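PDB 3GWZ: mitomycin biosynthesis 6-O-methyltransferase from Streptomyces lavendulae, which catalyses methyl transfer from S-adenosyl-L-methionine to the quinone hydroxyl of demethylated mitomycins, a step in making the methoxy group of mitomycins A and B. Local coordinates for residues L119-A124 with D130-A135; Q167-D172 with L232-V237; E240-L245 with C254-G259. All blocks are in the same frame, centred on the assembly; numbering follows the deposited sequence.

In the fold
From the N terminus the three contacts come in series, and none nests within another or crosses it. Contact 1 closes a short loop: the chain leaves helix 114-117, runs through 119-124 and turns back along helix 126-135, beside the dimer interface. Contact 2 spans about sixty residues and joins helix 165-171 to the end of strand 228-233 and the start of helix 235-247, at the bound S-adenosyl-L-homocysteine. Contact 3 lies further along that helix and packs it on edge strand 254-258. Contacts 2 and 3 touch, because strands 228-233 and 254-258 are neighbours: Glu-233 O lies 2.9 Å from Gly-259 N. Contact 1 stands apart, with its centre about 20 Å from that of contact 2.

Contact 1: L119-A124 with D130-A135; sequences LLPDPA and DARFQA
Arg-132 reaches from helix 126-135 to the backbone of Leu-119 and grips it. The contact is a loop packed back on the helix that follows it, at the dimerisation part of this COMT-type O-methyltransferase. Segment 119-124 has no regular structure. It leads from helix 114-117 into helix 126-135, and the later turns of that helix come back beside it.

The polar interaction is a pair of hydrogen bonds to one acceptor. Arg-132 NH1 and NH2 each donate to Leu-119 O at 2.9 Å. The grip is end-on, and the oxygen lies almost in the guanidinium plane. The two bonds differ at the carbonyl. NH2 approaches nearly along the C=O axis, whereas NH1 is tilted 32° from the carbonyl plane. Both N-H...O angles are 144°, as expected when two nitrogens share one oxygen. The Arg-132 chain is extended from CG to NE, which carries the guanidinium across to the loop. NH1 also bonds to Ala-128 O, so NH1 is tied both to the loop and to the preceding turn of its own helix. Glu-65 makes a long, weak ion pair with NH2.

Pro-121 covers one face of the guanidinium by van der Waals contact. Pro-121 CA sits over the centre of that face, 3.7 Å above the plane. The proline ring and the arginine chain are set obliquely to each other. The closest approach is Pro-121 CD to Arg-132 NH2, at 3.2 Å.

Apolar packing completes the contact. Leu-119 also lies on Ile-55 and Val-59 of helix 32-61, and on Val-42 of the second subunit. Ala-131 packs on Leu-46 of that subunit, so this part of the contact borders the second subunit. Between the two segments, Leu-119 meets Ala-131 through one methyl, with CD2 4.0 Å from Ala-131 CB.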
loop_
_atom_site.group_PDB
_atom_site.type_symbol
_atom_site.label_atom_id
_atom_site.label_comp_id
_atom_site.label_asym_id
_atom_site.label_seq_id
_atom_site.Cartn_x
_atom_site.Cartn_y
_atom_site.Cartn_z
ATOM N N LEU A 119 -3.978 -6.469 -9.819
ATOM C CA LEU A 119 -4.978 -5.408 -9.835
ATOM C C LEU A 119 -4.801 -4.419 -8.686
ATOM O O LEU A 119 -5.537 -3.440 -8.583
ATOM C CB LEU A 119 -6.387 -5.995 -9.803
ATOM C CG LEU A 119 -6.791 -6.757 -11.061
ATOM C CD1 LEU A 119 -8.187 -7.385 -10.888
ATOM C CD2 LEU A 119 -6.751 -5.848 -12.259
ATOM N N LEU A 120 -3.832 -4.670 -7.814
ATOM C CA LEU A 120 -3.562 -3.720 -6.746
ATOM C C LEU A 120 -3.176 -2.373 -7.359
ATOM O O LEU A 120 -2.416 -2.320 -8.332
ATOM C CB LEU A 120 -2.466 -4.244 -5.805
ATOM C CG LEU A 120 -2.895 -5.406 -4.896
ATOM C CD1 LEU A 120 -1.683 -6.141 -4.320
ATOM C CD2 LEU A 120 -3.819 -4.914 -3.779
ATOM N N PRO A 121 -3.718 -1.280 -6.804
ATOM C CA PRO A 121 -3.450 0.068 -7.320
ATOM C C PRO A 121 -1.969 0.381 -7.232
ATOM O O PRO A 121 -1.363 0.205 -6.177
ATOM C CB PRO A 121 -4.236 0.979 -6.375
ATOM C CG PRO A 121 -4.516 0.149 -5.155
ATOM C CD PRO A 121 -4.557 -1.273 -5.595
ATOM N N ASP A 122 -1.401 0.839 -8.339
ATOM C CA ASP A 122 0.029 1.080 -8.436
ATOM C C ASP A 122 0.307 1.873 -9.707
ATOM O O ASP A 122 0.086 1.375 -10.815
ATOM C CB ASP A 122 0.774 -0.253 -8.465
ATOM C CG ASP A 122 2.272 -0.084 -8.610
ATOM O OD1 ASP A 122 2.737 1.072 -8.736
ATOM O OD2 ASP A 122 2.988 -1.109 -8.595
ATOM N N PRO A 123 0.789 3.117 -9.550
ATOM C CA PRO A 123 0.989 4.038 -10.678
ATOM C C PRO A 123 2.002 3.505 -11.680
ATOM O O PRO A 123 2.097 4.016 -12.792
ATOM C CB PRO A 123 1.525 5.310 -10.006
ATOM C CG PRO A 123 2.076 4.858 -8.684
ATOM C CD PRO A 123 1.250 3.681 -8.268
ATOM N N ALA A 124 2.744 2.477 -11.292
ATOM C CA ALA A 124 3.732 1.879 -12.182
ATOM C C ALA A 124 3.195 0.645 -12.910
ATOM O O ALA A 124 3.892 0.044 -13.729
ATOM C CB ALA A 124 4.997 1.526 -11.405
ATOM N N ASP A 130 -4.889 0.591 -16.045
ATOM C CA ASP A 130 -5.800 0.457 -17.180
ATOM C C ASP A 130 -7.154 -0.089 -16.716
ATOM O O ASP A 130 -8.210 0.345 -17.187
ATOM C CB ASP A 130 -5.201 -0.423 -18.282
ATOM C CG ASP A 130 -5.617 0.022 -19.678
ATOM O OD1 ASP A 130 -6.326 1.046 -19.807
ATOM O OD2 ASP A 130 -5.229 -0.654 -20.649
ATOM N N ALA A 131 -7.131 -1.038 -15.787
ATOM C CA ALA A 131 -8.386 -1.602 -15.290
ATOM C C ALA A 131 -9.256 -0.497 -14.701
ATOM O O ALA A 131 -10.459 -0.466 -14.929
ATOM C CB ALA A 131 -8.130 -2.689 -14.263
ATOM N N ARG A 132 -8.643 0.419 -13.955
ATOM C CA ARG A 132 -9.388 1.511 -13.328
ATOM C C ARG A 132 -9.856 2.566 -14.324
ATOM O O ARG A 132 -10.918 3.159 -14.153
ATOM C CB ARG A 132 -8.566 2.149 -12.197
ATOM C CG ARG A 132 -8.460 1.231 -10.980
ATOM C CD ARG A 132 -7.364 1.628 -10.003
ATOM N NE ARG A 132 -7.424 0.764 -8.827
ATOM C CZ ARG A 132 -6.934 -0.473 -8.779
ATOM N NH1 ARG A 132 -6.320 -0.990 -9.839
ATOM N NH2 ARG A 132 -7.049 -1.192 -7.665
ATOM N N PHE A 133 -9.044 2.797 -15.355
ATOM C CA PHE A 133 -9.380 3.692 -16.471
ATOM C C PHE A 133 -10.607 3.148 -17.204
ATOM O O PHE A 133 -11.573 3.868 -17.447
ATOM C CB PHE A 133 -8.149 3.764 -17.400
ATOM C CG PHE A 133 -8.325 4.610 -18.657
ATOM C CD1 PHE A 133 -8.909 5.860 -18.609
ATOM C CD2 PHE A 133 -7.818 4.158 -19.873
ATOM C CE1 PHE A 133 -9.037 6.639 -19.774
ATOM C CE2 PHE A 133 -7.932 4.925 -21.042
ATOM C CZ PHE A 133 -8.545 6.173 -20.982
ATOM N N GLN A 134 -10.570 1.860 -17.528
ATOM C CA GLN A 134 -11.662 1.195 -18.240
ATOM C C GLN A 134 -12.946 1.084 -17.411
ATOM O O GLN A 134 -14.037 0.919 -17.960
ATOM C CB GLN A 134 -11.228 -0.210 -18.654
ATOM C CG GLN A 134 -10.119 -0.235 -19.685
ATOM C CD GLN A 134 -9.535 -1.619 -19.858
ATOM O OE1 GLN A 134 -10.032 -2.593 -19.283
ATOM N NE2 GLN A 134 -8.465 -1.717 -20.640
ATOM N N ALA A 135 -12.810 1.151 -16.093
ATOM C CA ALA A 135 -13.965 1.059 -15.203
ATOM C C ALA A 135 -14.908 2.247 -15.387
ATOM O O ALA A 135 -16.117 2.131 -15.169
ATOM C CB ALA A 135 -13.505 0.967 -13.755
#

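Contact 2: Q167-D172 with L232-V237; sequences QLTHED and LERPPV. With SAH (S-adenosyl-L-homocysteine), chain G.
Arg-234 extends its guanidinium to Thr-169 and His-170 on helix 165-171. Arg-234 NH2 donates to Thr-169 OG1 at 2.9 Å, with an N-H...O angle of 158°. The hydroxyl oxygen meets the edge of the guanidinium, near its plane. The hydroxyl also bonds back to Phe-165 O in its own helix. Arg-234 NH1 donates to Trp-166 O, a second hold on the same helix turn. His-170 CB lies against Arg-234 NH1 at 3.7 Å.

His-170 and Pro-236 meet by van der Waals contact. The imidazole and the proline ring cross at about a right angle. The closest pair is His-170 ND1 and Pro-236 CG, at 3.8 Å. CG of His-170 is anti to its backbone N (chi1 169°), which sends the ring toward the first turn of helix 235-247. Pro-236 also touches Arg-176 of helix 173-197.

The third nitrogen of Arg-234, NE, turns to the bound S-adenosyl-L-homocysteine and donates to its O2' at 2.9 Å. The side chain bends at chi3 (-73°), and its CG lies 3.5 Å from C4 of the adenine. One residue thus bonds both the ribose and the helix. This is the class I methyltransferase (Rossmann-like) arrangement, in which the acidic residue at the end of the second strand, here Glu-233, binds the ribose hydroxyls. Glu-233 OE1 accepts from O2' and OE2 from O3', each at 2.7 Å. Both oxygens of the buried carboxylate are engaged in this way, which fixes its rotation. OE1 also receives the backbone N of Arg-234, while Gly-212 N donates to OE2.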
loop_
_atom_site.group_PDB
_atom_site.type_symbol
_atom_site.label_atom_id
_atom_site.label_comp_id
_atom_site.label_asym_id
_atom_site.label_seq_id
_atom_site.Cartn_x
_atom_site.Cartn_y
_atom_site.Cartn_z
ATOM N N GLN A 167 -11.421 16.873 -24.639
ATOM C CA GLN A 167 -12.143 17.904 -23.902
ATOM C C GLN A 167 -12.497 17.405 -22.510
ATOM O O GLN A 167 -12.409 18.147 -21.538
ATOM C CB GLN A 167 -13.410 18.337 -24.649
ATOM C CG GLN A 167 -14.144 19.496 -23.997
ATOM C CD GLN A 167 -13.283 20.747 -23.900
ATOM O OE1 GLN A 167 -13.340 21.478 -22.914
ATOM N NE2 GLN A 167 -12.469 20.988 -24.921
ATOM N N LEU A 168 -12.899 16.144 -22.412
ATOM C CA LEU A 168 -13.228 15.575 -21.109
ATOM C C LEU A 168 -12.012 15.573 -20.183
ATOM O O LEU A 168 -12.097 15.985 -19.015
ATOM C CB LEU A 168 -13.776 14.148 -21.254
ATOM C CG LEU A 168 -14.083 13.497 -19.903
ATOM C CD1 LEU A 168 -15.253 14.217 -19.242
ATOM C CD2 LEU A 168 -14.394 12.016 -20.069
ATOM N N THR A 169 -10.875 15.115 -20.700
ATOM C CA THR A 169 -9.670 15.032 -19.876
ATOM C C THR A 169 -9.116 16.432 -19.574
ATOM O O THR A 169 -8.432 16.647 -18.566
ATOM C CB THR A 169 -8.583 14.112 -20.509
ATOM O OG1 THR A 169 -8.331 14.504 -21.864
ATOM C CG2 THR A 169 -9.038 12.640 -20.492
ATOM N N HIS A 170 -9.431 17.390 -20.436
ATOM C CA HIS A 170 -9.070 18.775 -20.157
ATOM C C HIS A 170 -9.886 19.355 -18.993
ATOM O O HIS A 170 -9.327 19.964 -18.075
ATOM C CB HIS A 170 -9.242 19.647 -21.399
ATOM C CG HIS A 170 -9.130 21.112 -21.113
ATOM N ND1 HIS A 170 -7.923 21.730 -20.869
ATOM C CD2 HIS A 170 -10.074 22.077 -21.009
ATOM C CE1 HIS A 170 -8.125 23.015 -20.639
ATOM N NE2 HIS A 170 -9.423 23.251 -20.720
ATOM N N GLU A 171 -11.199 19.143 -19.026
ATOM C CA GLU A 171 -12.127 19.783 -18.088
ATOM C C GLU A 171 -12.298 19.039 -16.759
ATOM O O GLU A 171 -12.510 19.653 -15.713
ATOM C CB GLU A 171 -13.506 19.926 -18.742
ATOM C CG GLU A 171 -13.529 20.797 -19.986
ATOM C CD GLU A 171 -14.926 20.965 -20.573
ATOM O OE1 GLU A 171 -15.735 20.012 -20.498
ATOM O OE2 GLU A 171 -15.213 22.055 -21.115
ATOM N N ASP A 172 -12.217 17.717 -16.811
ATOM C CA ASP A 172 -12.627 16.870 -15.695
ATOM C C ASP A 172 -11.410 16.230 -15.045
ATOM O O ASP A 172 -10.792 15.349 -15.629
ATOM C CB ASP A 172 -13.601 15.802 -16.198
ATOM C CG ASP A 172 -14.134 14.915 -15.079
ATOM O OD1 ASP A 172 -13.471 14.802 -14.031
ATOM O OD2 ASP A 172 -15.217 14.322 -15.254
ATOM N N LEU A 232 6.703 19.848 -23.543
ATOM C CA LEU A 232 5.544 20.558 -24.066
ATOM C C LEU A 232 4.291 19.709 -23.865
ATOM O O LEU A 232 4.243 18.571 -24.314
ATOM C CB LEU A 232 5.749 20.831 -25.560
ATOM C CG LEU A 232 4.575 21.280 -26.435
ATOM C CD1 LEU A 232 3.983 22.573 -25.927
ATOM C CD2 LEU A 232 5.043 21.438 -27.877
ATOM N N GLU A 233 3.283 20.267 -23.198
ATOM C CA GLU A 233 2.013 19.564 -22.960
ATOM C C GLU A 233 0.859 20.549 -22.804
ATOM O O GLU A 233 1.076 21.748 -22.574
ATOM C CB GLU A 233 2.088 18.692 -21.691
ATOM C CG GLU A 233 2.330 17.209 -21.949
ATOM C CD GLU A 233 1.123 16.526 -22.546
ATOM O OE1 GLU A 233 0.045 17.153 -22.588
ATOM O OE2 GLU A 233 1.251 15.367 -22.978
ATOM N N ARG A 234 -0.364 20.034 -22.925
ATOM C CA ARG A 234 -1.556 20.791 -22.551
ATOM C C ARG A 234 -1.391 21.326 -21.128
ATOM O O ARG A 234 -0.880 20.629 -20.244
ATOM C CB ARG A 234 -2.802 19.905 -22.623
ATOM C CG ARG A 234 -2.983 19.184 -23.949
ATOM C CD ARG A 234 -4.366 18.553 -24.024
ATOM N NE ARG A 234 -4.496 17.373 -23.159
ATOM C CZ ARG A 234 -5.661 16.860 -22.767
ATOM N NH1 ARG A 234 -6.802 17.448 -23.123
ATOM N NH2 ARG A 234 -5.693 15.776 -21.997
ATOM N N PRO A 235 -1.832 22.566 -20.898
ATOM C CA PRO A 235 -1.569 23.264 -19.631
ATOM C C PRO A 235 -1.806 22.449 -18.350
ATOM O O PRO A 235 -0.926 22.445 -17.483
ATOM C CB PRO A 235 -2.509 24.473 -19.704
ATOM C CG PRO A 235 -2.567 24.786 -21.168
ATOM C CD PRO A 235 -2.501 23.440 -21.883
ATOM N N PRO A 236 -2.965 21.783 -18.212
ATOM C CA PRO A 236 -3.162 21.006 -16.978
ATOM C C PRO A 236 -2.173 19.850 -16.855
ATOM O O PRO A 236 -1.684 19.561 -15.762
ATOM C CB PRO A 236 -4.582 20.443 -17.124
ATOM C CG PRO A 236 -5.210 21.217 -18.233
ATOM C CD PRO A 236 -4.103 21.656 -19.138
ATOM N N VAL A 237 -1.902 19.181 -17.970
ATOM C CA VAL A 237 -1.005 18.036 -17.975
ATOM C C VAL A 237 0.424 18.510 -17.726
ATOM O O VAL A 237 1.198 17.854 -17.024
ATOM C CB VAL A 237 -1.099 17.276 -19.324
ATOM C CG1 VAL A 237 -0.249 16.029 -19.300
ATOM C CG2 VAL A 237 -2.568 16.928 -19.629
HETATM N N SAH G . 4.080 11.134 -24.658
HETATM C CA SAH G . 3.319 10.647 -23.457
HETATM C CB SAH G . 1.792 10.831 -23.568
HETATM C CG SAH G . 1.100 10.136 -24.757
HETATM S SD SAH G . -0.677 10.324 -24.688
HETATM C C SAH G . 3.632 9.195 -23.227
HETATM O O SAH G . 3.370 8.679 -22.135
HETATM O OXT SAH G . 4.160 8.508 -24.111
HETATM C "C5'" SAH G . -0.879 11.693 -25.812
HETATM C "C4'" SAH G . -0.656 13.073 -25.160
HETATM O "O4'" SAH G . -0.895 14.170 -26.073
HETATM C "C3'" SAH G . -1.508 13.389 -23.926
HETATM O "O3'" SAH G . -0.647 13.499 -22.781
HETATM C "C2'" SAH G . -2.169 14.741 -24.204
HETATM O "O2'" SAH G . -2.141 15.641 -23.090
HETATM C "C1'" SAH G . -1.289 15.316 -25.289
HETATM N N9 SAH G . -1.964 16.265 -26.202
HETATM C C8 SAH G . -3.132 16.062 -26.853
HETATM N N7 SAH G . -3.432 17.131 -27.635
HETATM C C5 SAH G . -2.425 18.026 -27.490
HETATM C C6 SAH G . -2.101 19.357 -28.039
HETATM N N6 SAH G . -2.959 19.928 -28.918
HETATM N N1 SAH G . -0.952 19.961 -27.629
HETATM C C2 SAH G . -0.120 19.374 -26.757
HETATM N N3 SAH G . -0.350 18.157 -26.218
HETATM C C4 SAH G . -1.463 17.453 -26.546
#

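Contact 3: E240-L245 with C254-G259; sequences EARELL and CEILPG
Ile-256 points from strand 254-258 into helix 235-247 and meets Arg-242 and Leu-245. The helix is the crossover of a beta-alpha-beta unit in the methyltransferase domain. It links strand 228-233 to strand 254-258, the parallel neighbour at the edge of the sheet. The short helix and strand segments run almost antiparallel, at 168°, with axes 9.1 Å apart.

Apolar packing forms the inner part. Leu-245 CD1 is wedged against two side chains of the strand. It is 3.8 Å from Ile-256 CD1 and 3.8 Å from Cys-254 SG. These partners are alternate strand residues, both pointing at the helix, while Glu-255 between them points away. Leu-245 also packs on Ala-218 of helix 215-223, and Cys-254 on Met-217 and Leu-221 there. The packing therefore continues onto helix 215-223.

A second kind of contact lies at the outer side, where an arginine spreads over the isoleucine. With chi1 at -170° the Arg-242 chain starts out directed away from the backbone N, then turns at chi3 (-49°), laying the guanidinium back over Ile-256. One guanidinium face meets the isoleucine: CG1 sits 3.5 Å above the plane, offset toward the rim. CB of Ile-256 lies against both NH1 and NH2, and CG2 is nearest to NH2. The aliphatic part of Arg-242 also packs on CG1. At its polar end, NE forms a salt bridge with Glu-239, one turn earlier in the same helix, which helps to fix the guanidinium.

The polar link between the segments runs through a water. It lies in the guanidinium plane at its edge, accepts from Arg-242 NH2 at 2.9 Å and donates to Ile-256 O at 2.7 Å.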
loop_
_atom_site.group_PDB
_atom_site.type_symbol
_atom_site.label_atom_id
_atom_site.label_comp_id
_atom_site.label_asym_id
_atom_site.label_seq_id
_atom_site.Cartn_x
_atom_site.Cartn_y
_atom_site.Cartn_z
ATOM N N GLU A 240 1.229 18.644 -14.161
ATOM C CA GLU A 240 1.501 17.324 -13.608
ATOM C C GLU A 240 2.936 16.905 -13.925
ATOM O O GLU A 240 3.633 16.362 -13.070
ATOM C CB GLU A 240 0.498 16.295 -14.131
ATOM C CG GLU A 240 -0.947 16.598 -13.735
ATOM C CD GLU A 240 -1.933 15.606 -14.332
ATOM O OE1 GLU A 240 -1.549 14.435 -14.568
ATOM O OE2 GLU A 240 -3.094 16.001 -14.573
ATOM N N ALA A 241 3.381 17.161 -15.151
ATOM C CA ALA A 241 4.762 16.875 -15.521
ATOM C C ALA A 241 5.730 17.681 -14.675
ATOM O O ALA A 241 6.793 17.180 -14.287
ATOM C CB ALA A 241 5.006 17.142 -17.011
ATOM N N ARG A 242 5.378 18.929 -14.389
ATOM C CA ARG A 242 6.225 19.739 -13.517
ATOM C C ARG A 242 6.387 19.079 -12.146
ATOM O O ARG A 242 7.493 19.008 -11.614
ATOM C CB ARG A 242 5.673 21.154 -13.359
ATOM C CG ARG A 242 6.638 22.110 -12.660
ATOM C CD ARG A 242 5.980 23.439 -12.301
ATOM N NE ARG A 242 5.249 24.033 -13.421
ATOM C CZ ARG A 242 5.797 24.764 -14.384
ATOM N NH1 ARG A 242 7.104 24.997 -14.394
ATOM N NH2 ARG A 242 5.035 25.249 -15.358
ATOM N N GLU A 243 5.292 18.588 -11.574
ATOM C CA GLU A 243 5.378 17.910 -10.288
ATOM C C GLU A 243 6.297 16.672 -10.329
ATOM O O GLU A 243 7.144 16.489 -9.449
ATOM C CB GLU A 243 3.992 17.536 -9.754
ATOM C CG GLU A 243 4.056 16.790 -8.407
ATOM C CD GLU A 243 2.686 16.380 -7.874
ATOM O OE1 GLU A 243 1.670 16.941 -8.334
ATOM O OE2 GLU A 243 2.631 15.498 -6.988
ATOM N N LEU A 244 6.132 15.829 -11.346
ATOM C CA LEU A 244 6.957 14.623 -11.484
ATOM C C LEU A 244 8.433 14.971 -11.652
ATOM O O LEU A 244 9.302 14.430 -10.947
ATOM C CB LEU A 244 6.466 13.750 -12.649
ATOM C CG LEU A 244 7.238 12.469 -12.999
ATOM C CD1 LEU A 244 6.348 11.447 -13.716
ATOM C CD2 LEU A 244 8.486 12.761 -13.836
ATOM N N LEU A 245 8.715 15.897 -12.564
ATOM C CA LEU A 245 10.092 16.284 -12.840
ATOM C C LEU A 245 10.740 17.002 -11.654
ATOM O O LEU A 245 11.911 16.787 -11.360
ATOM C CB LEU A 245 10.159 17.149 -14.105
ATOM C CG LEU A 245 9.920 16.379 -15.414
ATOM C CD1 LEU A 245 9.511 17.314 -16.561
ATOM C CD2 LEU A 245 11.150 15.557 -15.806
ATOM N N CYS A 254 14.907 20.834 -16.876
ATOM C CA CYS A 254 13.805 20.702 -17.825
ATOM C C CYS A 254 12.828 21.861 -17.702
ATOM O O CYS A 254 12.209 22.063 -16.665
ATOM C CB CYS A 254 13.080 19.365 -17.643
ATOM S SG CYS A 254 11.946 18.927 -19.025
ATOM N N GLU A 255 12.703 22.624 -18.774
ATOM C CA GLU A 255 11.705 23.670 -18.843
ATOM C C GLU A 255 10.342 23.043 -19.143
ATOM O O GLU A 255 10.246 22.129 -19.959
ATOM C CB GLU A 255 12.071 24.658 -19.947
ATOM C CG GLU A 255 10.946 25.613 -20.312
ATOM C CD GLU A 255 11.334 26.549 -21.441
ATOM O OE1 GLU A 255 10.442 26.942 -22.228
ATOM O OE2 GLU A 255 12.537 26.881 -21.541
ATOM N N ILE A 256 9.307 23.543 -18.477
ATOM C CA ILE A 256 7.926 23.143 -18.739
ATOM C C ILE A 256 7.238 24.170 -19.637
ATOM O O ILE A 256 7.168 25.350 -19.306
ATOM C CB ILE A 256 7.113 23.078 -17.437
ATOM C CG1 ILE A 256 7.775 22.148 -16.409
ATOM C CG2 ILE A 256 5.676 22.677 -17.732
ATOM C CD1 ILE A 256 7.967 20.724 -16.887
ATOM N N LEU A 257 6.711 23.712 -20.763
ATOM C CA LEU A 257 6.056 24.586 -21.728
ATOM C C LEU A 257 4.602 24.183 -21.928
ATOM O O LEU A 257 4.307 23.254 -22.680
ATOM C CB LEU A 257 6.793 24.522 -23.065
ATOM C CG LEU A 257 6.182 25.341 -24.203
ATOM C CD1 LEU A 257 6.003 26.801 -23.781
ATOM C CD2 LEU A 257 7.048 25.227 -25.458
ATOM N N PRO A 258 3.686 24.868 -21.233
ATOM C CA PRO A 258 2.256 24.665 -21.469
ATOM C C PRO A 258 1.938 25.189 -22.856
ATOM O O PRO A 258 2.282 26.331 -23.158
ATOM C CB PRO A 258 1.594 25.548 -20.407
ATOM C CG PRO A 258 2.669 25.797 -19.369
ATOM C CD PRO A 258 3.946 25.821 -20.139
ATOM N N GLY A 259 1.310 24.378 -23.699
ATOM C CA GLY A 259 1.082 24.797 -25.067
ATOM C C GLY A 259 0.312 23.786 -25.894
ATOM O O GLY A 259 -0.239 22.820 -25.368
HETATM O O HOH W 1 6.430 26.986 -17.256
#